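Local coordinates for protein transcriptional regulator (Enterococcus faecalis, PDB 3QFI) that is of unknown precise function but belongs to the LytR-CpsA-Psr family and is probably a transcriptional regulator, at residues E20-L25 / I103-S108; G123-N128 / K144-G149; L153-M158 / Q173-E178. One frame throughout, in Å; residues are numbered along the deposited sequence.

Contact 1. Residues E20-L25 / I103-S108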
# COMPACT_ATOMS: atom_id res chain seq x y z
N GLU A 20 7.57 -15.18 -11.93
CA GLU A 20 8.63 -14.84 -11.02
C GLU A 20 7.95 -13.89 -10.04
O GLU A 20 7.12 -13.07 -10.43
CB GLU A 20 9.74 -14.16 -11.81
CG GLU A 20 11.04 -13.96 -11.10
CD GLU A 20 12.15 -13.58 -12.07
OE1 GLU A 20 12.57 -14.46 -12.85
OE2 GLU A 20 12.58 -12.41 -12.07
N PRO A 21 8.26 -14.03 -8.75
CA PRO A 21 7.69 -13.19 -7.69
C PRO A 21 7.92 -11.72 -8.01
O PRO A 21 9.01 -11.33 -8.40
CB PRO A 21 8.47 -13.62 -6.45
CG PRO A 21 8.80 -15.08 -6.76
CD PRO A 21 9.22 -15.01 -8.20
N PHE A 22 6.89 -10.90 -7.85
CA PHE A 22 7.09 -9.50 -8.15
C PHE A 22 6.38 -8.63 -7.12
O PHE A 22 5.60 -9.13 -6.30
CB PHE A 22 6.61 -9.20 -9.58
CG PHE A 22 5.14 -9.24 -9.73
CD1 PHE A 22 4.39 -8.10 -9.53
CD2 PHE A 22 4.50 -10.42 -10.03
CE1 PHE A 22 2.99 -8.13 -9.64
CE2 PHE A 22 3.11 -10.47 -10.14
CZ PHE A 22 2.36 -9.31 -9.94
N SER A 23 6.63 -7.33 -7.18
CA SER A 23 6.05 -6.43 -6.20
C SER A 23 5.40 -5.24 -6.87
O SER A 23 5.73 -4.88 -8.00
CB SER A 23 7.15 -5.92 -5.28
OG SER A 23 7.86 -4.88 -5.92
N VAL A 24 4.48 -4.60 -6.17
CA VAL A 24 3.81 -3.46 -6.75
C VAL A 24 3.35 -2.46 -5.70
O VAL A 24 2.90 -2.83 -4.61
CB VAL A 24 2.62 -3.93 -7.60
CG1 VAL A 24 1.98 -5.15 -6.96
CG2 VAL A 24 1.60 -2.81 -7.75
N LEU A 25 3.51 -1.19 -6.03
CA LEU A 25 3.11 -0.11 -5.14
C LEU A 25 1.76 0.42 -5.61
O LEU A 25 1.61 0.84 -6.76
CB LEU A 25 4.14 1.03 -5.19
CG LEU A 25 3.82 2.22 -4.27
CD1 LEU A 25 4.24 1.85 -2.85
CD2 LEU A 25 4.55 3.48 -4.72
N ILE A 103 10.66 -2.15 -6.64
CA ILE A 103 9.25 -1.94 -6.91
C ILE A 103 9.13 -2.17 -8.40
O ILE A 103 9.44 -1.28 -9.19
CB ILE A 103 8.80 -0.50 -6.63
CG1 ILE A 103 8.93 -0.16 -5.15
CG2 ILE A 103 7.34 -0.32 -7.08
CD1 ILE A 103 8.07 -1.03 -4.24
N HIS A 104 8.68 -3.35 -8.79
CA HIS A 104 8.55 -3.70 -10.20
C HIS A 104 7.47 -2.96 -10.94
O HIS A 104 7.64 -2.59 -12.11
CB HIS A 104 8.31 -5.18 -10.32
CG HIS A 104 9.36 -6.00 -9.66
ND1 HIS A 104 9.11 -6.77 -8.55
CD2 HIS A 104 10.68 -6.12 -9.92
CE1 HIS A 104 10.24 -7.33 -8.15
NE2 HIS A 104 11.21 -6.95 -8.96
N HIS A 105 6.36 -2.74 -10.26
CA HIS A 105 5.23 -2.08 -10.87
C HIS A 105 4.53 -1.13 -9.90
O HIS A 105 4.66 -1.26 -8.67
CB HIS A 105 4.23 -3.13 -11.34
CG HIS A 105 4.76 -4.05 -12.39
ND1 HIS A 105 5.04 -3.63 -13.67
CD2 HIS A 105 5.03 -5.37 -12.35
CE1 HIS A 105 5.46 -4.66 -14.38
NE2 HIS A 105 5.46 -5.73 -13.61
N TYR A 106 3.79 -0.18 -10.45
CA TYR A 106 3.05 0.76 -9.62
C TYR A 106 1.68 1.00 -10.23
O TYR A 106 1.44 0.68 -11.40
CB TYR A 106 3.79 2.09 -9.54
CG TYR A 106 3.59 2.98 -10.75
CD1 TYR A 106 4.35 2.81 -11.91
CD2 TYR A 106 2.61 3.97 -10.74
CE1 TYR A 106 4.13 3.63 -13.04
CE2 TYR A 106 2.38 4.78 -11.84
CZ TYR A 106 3.14 4.61 -12.99
OH TYR A 106 2.89 5.44 -14.07
N VAL A 107 0.78 1.56 -9.43
CA VAL A 107 -0.56 1.90 -9.88
C VAL A 107 -1.07 3.10 -9.10
O VAL A 107 -0.98 3.14 -7.88
CB VAL A 107 -1.55 0.70 -9.74
CG1 VAL A 107 -1.44 0.10 -8.38
CG2 VAL A 107 -2.99 1.17 -9.98
N SER A 108 -1.57 4.10 -9.83
CA SER A 108 -2.14 5.32 -9.24
C SER A 108 -3.62 5.30 -9.56
O SER A 108 -4.00 5.21 -10.73
CB SER A 108 -1.54 6.58 -9.87
OG SER A 108 -0.22 6.83 -9.44
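His104 turns its imidazole back over the start of the neighbouring strand, and its ND1 accepts the backbone N-H of Ser23 at 2.9 Å. The donor lies in the ring plane, at the ring edge, although the N-H...N angle is only 146°. CG sits beside its own backbone N (chi1 -56°), and the same rotation brings ND1 close to Phe22 CA and CB. Phe22, its CG between backbone N and carbonyl carbon, and His105, its CG beside its own backbone N, form an offset edge-to-face pair: the edge of the imidazole is directed at the phenyl face, centroids 5.9 Å apart and planes at 81°, with His105 CD2 nearest to Phe22 CD1. Ser23 OG bonds to Pro102 O and receives a weak bond from His104 N. A parallel ladder joins the backbones: His105 N to Ser23 O, then Leu25 N to His105 O (2.9 Å) and Val107 N to Leu25 O (2.9 Å). Val24 and His105 share one sheet face, Leu25 and Tyr106 the other. Leu25 CB rests 4.0 Å from Ile103 CG2, while Val24 CG2 lies 4.3 Å from Val107 CG1. The pair belongs to a mixed six-stranded sheet: strand 44-51 flanks strand 22-28 on its other edge, strand 204-206 borders strand 105-109, and helix 80-98 packs on Leu25, Ile103 and Tyr106.

Contact 2. Residues G123-N128 / K144-G149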
# COMPACT_ATOMS: atom_id res chain seq x y z
N GLY A 123 -19.26 -4.66 -6.30
CA GLY A 123 -19.18 -4.36 -4.88
C GLY A 123 -18.36 -5.36 -4.09
O GLY A 123 -17.88 -6.35 -4.64
N ILE A 124 -18.19 -5.09 -2.80
CA ILE A 124 -17.41 -5.98 -1.96
C ILE A 124 -17.97 -6.03 -0.55
O ILE A 124 -18.49 -5.04 -0.05
CB ILE A 124 -15.94 -5.52 -1.88
CG1 ILE A 124 -15.87 -4.11 -1.28
CG2 ILE A 124 -15.31 -5.54 -3.27
CD1 ILE A 124 -14.46 -3.59 -1.10
N GLU A 125 -17.85 -7.19 0.08
CA GLU A 125 -18.33 -7.34 1.45
C GLU A 125 -17.22 -7.23 2.48
O GLU A 125 -16.15 -7.85 2.35
CB GLU A 125 -19.07 -8.67 1.62
CG GLU A 125 -20.54 -8.59 1.20
CD GLU A 125 -21.43 -9.57 1.94
OE1 GLU A 125 -21.27 -10.80 1.75
OE2 GLU A 125 -22.30 -9.11 2.71
N VAL A 126 -17.47 -6.42 3.50
CA VAL A 126 -16.52 -6.22 4.59
C VAL A 126 -17.25 -6.29 5.92
O VAL A 126 -18.48 -6.29 5.95
CB VAL A 126 -15.81 -4.84 4.51
CG1 VAL A 126 -15.14 -4.68 3.16
CG2 VAL A 126 -16.81 -3.73 4.76
N ASP A 127 -16.49 -6.33 7.00
CA ASP A 127 -17.06 -6.37 8.34
C ASP A 127 -16.75 -5.05 9.06
O ASP A 127 -15.66 -4.87 9.61
CB ASP A 127 -16.47 -7.53 9.15
CG ASP A 127 -17.21 -7.76 10.45
OD1 ASP A 127 -17.40 -6.78 11.22
OD2 ASP A 127 -17.60 -8.91 10.72
N ASN A 128 -17.71 -4.13 9.04
CA ASN A 128 -17.55 -2.83 9.68
C ASN A 128 -17.62 -2.99 11.20
O ASN A 128 -18.71 -3.09 11.76
CB ASN A 128 -18.64 -1.87 9.21
CG ASN A 128 -18.47 -0.47 9.77
OD1 ASN A 128 -19.32 0.40 9.57
ND2 ASN A 128 -17.37 -0.24 10.46
N LYS A 144 -21.54 -7.07 9.14
CA LYS A 144 -21.32 -7.60 7.80
C LYS A 144 -22.23 -6.96 6.75
O LYS A 144 -23.44 -7.20 6.74
CB LYS A 144 -21.52 -9.12 7.79
CG LYS A 144 -20.43 -9.92 8.49
CD LYS A 144 -19.16 -10.01 7.64
CE LYS A 144 -18.07 -10.82 8.34
NZ LYS A 144 -18.47 -12.24 8.62
N ILE A 145 -21.65 -6.17 5.85
CA ILE A 145 -22.43 -5.52 4.80
C ILE A 145 -21.70 -5.36 3.45
O ILE A 145 -20.48 -5.35 3.39
CB ILE A 145 -22.94 -4.14 5.25
CG1 ILE A 145 -21.89 -3.46 6.14
CG2 ILE A 145 -24.28 -4.29 5.96
CD1 ILE A 145 -20.63 -3.07 5.40
N LYS A 146 -22.48 -5.26 2.38
CA LYS A 146 -21.92 -5.10 1.05
C LYS A 146 -21.66 -3.63 0.76
O LYS A 146 -22.46 -2.76 1.13
CB LYS A 146 -22.87 -5.68 0.00
CG LYS A 146 -22.36 -5.60 -1.42
CD LYS A 146 -23.33 -6.24 -2.41
CE LYS A 146 -23.50 -7.73 -2.17
NZ LYS A 146 -24.45 -8.32 -3.15
N LEU A 147 -20.54 -3.35 0.10
CA LEU A 147 -20.16 -1.98 -0.21
C LEU A 147 -20.11 -1.66 -1.71
O LEU A 147 -19.66 -2.48 -2.51
CB LEU A 147 -18.81 -1.68 0.43
CG LEU A 147 -18.84 -0.59 1.50
CD1 LEU A 147 -20.04 -0.76 2.42
CD2 LEU A 147 -17.54 -0.66 2.28
N ASP A 148 -20.55 -0.47 -2.07
CA ASP A 148 -20.54 -0.04 -3.46
C ASP A 148 -19.40 0.97 -3.66
O ASP A 148 -18.50 1.07 -2.82
CB ASP A 148 -21.88 0.59 -3.85
CG ASP A 148 -22.18 1.88 -3.10
OD1 ASP A 148 -23.14 2.60 -3.48
OD2 ASP A 148 -21.48 2.17 -2.11
N GLY A 149 -19.42 1.70 -4.77
CA GLY A 149 -18.37 2.68 -5.01
C GLY A 149 -18.48 3.85 -4.05
O GLY A 149 -17.48 4.32 -3.51
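Val126 has CG1 anti to the carbonyl carbon (chi1 -56°), which leaves CG2 between the backbone N and the carbonyl carbon, where this methyl meets both Ile145 CD1 at 3.9 Å and Leu147 CD2 at 4.0 Å. Ile145 is bent at both torsions (chi1 36°, chi2 67°), which folds CD1 back toward Val126. Ile124 lies on the same face, with CG1 against Leu147 CB. The two segments form a two-stranded antiparallel ribbon, apart from the larger mixed sheet of the chain. Two hydrogen-bonded pairs hold it: Leu147 N donates to Ile124 O at 2.7 Å and Ile124 N to Leu147 O, and Val126 N and O bond to Ile145 O and N at 3.2 Å each. The face bearing Ile124, Val126 and Leu147 packs on helices 150-156 and 166-184. Glu125, Asp127, Lys144 and Lys146 occupy the other face. Here the aliphatic part of Lys144, bent at chi2, runs beside Asp127, bringing CE to 3.1 Å from Asp127 OD2; NZ stays 4.0 Å from that oxygen, beyond salt-bridge range. Glu125 CG lies over Lys146 CA at 3.8 Å. Past the ribbon, Asp148 OD2 accepts the backbone N-H of Thr151 at the turn into helix 150-156.

Contact 3. Residues L153-M158 / Q173-E178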
# COMPACT_ATOMS: atom_id res chain seq x y z
N LEU A 153 -15.87 4.36 -0.76
CA LEU A 153 -14.89 5.41 -0.50
C LEU A 153 -14.91 5.86 0.94
O LEU A 153 -13.87 6.13 1.53
CB LEU A 153 -15.11 6.63 -1.39
CG LEU A 153 -14.56 6.55 -2.80
CD1 LEU A 153 -14.63 7.94 -3.42
CD2 LEU A 153 -13.10 6.06 -2.76
N ALA A 154 -16.10 5.96 1.51
CA ALA A 154 -16.22 6.41 2.90
C ALA A 154 -15.54 5.43 3.85
O ALA A 154 -14.79 5.85 4.73
CB ALA A 154 -17.69 6.58 3.26
N TYR A 155 -15.78 4.14 3.65
CA TYR A 155 -15.19 3.09 4.48
C TYR A 155 -13.67 3.12 4.43
O TYR A 155 -12.99 2.84 5.42
CB TYR A 155 -15.70 1.71 4.03
CG TYR A 155 -15.23 0.57 4.92
CD1 TYR A 155 -15.75 0.41 6.21
CD2 TYR A 155 -14.23 -0.32 4.50
CE1 TYR A 155 -15.28 -0.60 7.06
CE2 TYR A 155 -13.74 -1.33 5.35
CZ TYR A 155 -14.28 -1.45 6.63
OH TYR A 155 -13.80 -2.39 7.50
N ALA A 156 -13.13 3.44 3.26
CA ALA A 156 -11.69 3.50 3.07
C ALA A 156 -11.12 4.80 3.63
O ALA A 156 -10.01 4.82 4.16
CB ALA A 156 -11.37 3.39 1.58
N ARG A 157 -11.89 5.88 3.52
CA ARG A 157 -11.46 7.18 4.01
C ARG A 157 -12.25 7.56 5.24
O ARG A 157 -13.45 7.83 5.16
CB ARG A 157 -11.65 8.24 2.92
CG ARG A 157 -11.05 9.59 3.25
CD ARG A 157 -11.31 10.59 2.13
NE ARG A 157 -10.55 11.83 2.30
CZ ARG A 157 -10.61 12.62 3.37
NH1 ARG A 157 -11.41 12.30 4.39
NH2 ARG A 157 -9.88 13.72 3.43
N MET A 158 -11.59 7.58 6.39
CA MET A 158 -12.24 7.93 7.64
C MET A 158 -11.19 7.76 8.72
O MET A 158 -10.63 6.67 8.88
CB MET A 158 -13.44 7.02 7.90
CG MET A 158 -14.32 7.46 9.06
SD MET A 158 -13.50 7.29 10.65
CE MET A 158 -13.98 5.65 11.11
N GLN A 173 -8.16 0.17 4.75
CA GLN A 173 -7.77 0.35 3.36
C GLN A 173 -7.22 -0.95 2.80
O GLN A 173 -7.42 -1.25 1.62
CB GLN A 173 -6.74 1.47 3.23
CG GLN A 173 -7.35 2.84 3.42
CD GLN A 173 -6.33 3.95 3.44
OE1 GLN A 173 -6.69 5.13 3.53
NE2 GLN A 173 -5.04 3.59 3.35
N ARG A 174 -6.54 -1.72 3.65
CA ARG A 174 -5.98 -2.99 3.21
C ARG A 174 -7.08 -4.04 3.04
O ARG A 174 -6.97 -4.94 2.21
CB ARG A 174 -4.93 -3.53 4.20
CG ARG A 174 -3.75 -2.61 4.46
CD ARG A 174 -2.58 -3.36 5.12
NE ARG A 174 -2.88 -4.00 6.40
CZ ARG A 174 -2.83 -3.39 7.59
NH1 ARG A 174 -2.50 -2.10 7.69
NH2 ARG A 174 -3.07 -4.08 8.70
N GLU A 175 -8.14 -3.91 3.82
CA GLU A 175 -9.24 -4.87 3.74
C GLU A 175 -9.95 -4.65 2.40
O GLU A 175 -10.26 -5.61 1.69
CB GLU A 175 -10.20 -4.68 4.91
CG GLU A 175 -11.17 -5.83 5.07
CD GLU A 175 -12.19 -5.61 6.19
OE1 GLU A 175 -12.99 -6.54 6.44
OE2 GLU A 175 -12.18 -4.52 6.81
N VAL A 176 -10.18 -3.39 2.05
CA VAL A 176 -10.83 -3.03 0.80
C VAL A 176 -10.03 -3.56 -0.38
O VAL A 176 -10.57 -4.31 -1.20
CB VAL A 176 -10.99 -1.48 0.69
CG1 VAL A 176 -11.44 -1.07 -0.70
CG2 VAL A 176 -12.00 -1.00 1.72
N VAL A 177 -8.76 -3.20 -0.48
CA VAL A 177 -7.93 -3.67 -1.58
C VAL A 177 -7.85 -5.18 -1.60
O VAL A 177 -7.72 -5.79 -2.67
CB VAL A 177 -6.49 -3.09 -1.50
CG1 VAL A 177 -5.59 -3.75 -2.54
CG2 VAL A 177 -6.52 -1.58 -1.71
N GLU A 178 -7.90 -5.81 -0.43
CA GLU A 178 -7.82 -7.26 -0.38
C GLU A 178 -9.06 -7.89 -1.01
O GLU A 178 -8.97 -8.87 -1.76
CB GLU A 178 -7.70 -7.74 1.05
CG GLU A 178 -7.44 -9.23 1.17
CD GLU A 178 -7.65 -9.74 2.57
OE1 GLU A 178 -7.21 -9.06 3.54
OE2 GLU A 178 -8.27 -10.82 2.71
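Tyr155 reaches from helix 150-156 to Glu175 and Val176 on helix 166-184, in a small helix-helix contact within the LytR-CpsA-Psr family region. Its CB leaves the backbone to one side of the partner helix, where it touches Leu147. CG stands anti to the backbone N (chi1 -175°), which directs the ring toward helix 166-184. Along the ring, CD2 meets Val176 CG2 at 3.6 Å and CE2 lies 4.0 Å from the same methyl, so the valine packs against the ring edge, near its plane. CE2 and CZ then pass Glu175 OE2, and the hydroxyl OH ends the side chain by donating to that oxygen at 2.8 Å. Glu175 comes to meet it on an extended chain, CG anti to its backbone N. The two side chains cross at about a right angle, with ring and carboxylate planes 64° apart. The other carboxylate oxygen of Glu175, OE1, has a long, weak ion pair with Lys179. On the next residue after the tyrosine, Ala156 CB is 4.4 Å from Val176 CG2, and Ala156 O faces the extended side chain of Gln173, whose CG comes to 3.4 Å. Arg172 binds the carbonyl oxygens of Tyr155 and Met158, adding a polar tie between the end of the shorter helix and the longer one, while Val126 of strand 124-128 touches both Tyr155 and Glu175. The hydroxyl of Tyr155 reaches Glu175 OE2 on its syn side, 31° out of the carboxylate plane.

How the contacts relate
Contacts 2 and 3 form one packed unit, their centres 10 Å apart. Strand 145-147 leads through Asp148 and Gly149 into helix 150-156, and Leu147 CD2 lies 3.5 Å from Tyr155 CB, while Glu175 OE1 lies 3.5 Å from Asp127 N. Val126 on the apolar face of the ribbon touches both the tyrosine and the glutamate that join the two helices. Contact 1 stands apart in the six-stranded sheet: its centre is 20 Å from that of contact 3, on the opposite side of the chain's centre, and 26 Å from that of contact 2. Helix 166-184 links the regions, since Gln173, Arg174 and Val177 pack on strand 44-51, the neighbour of strand 22-28.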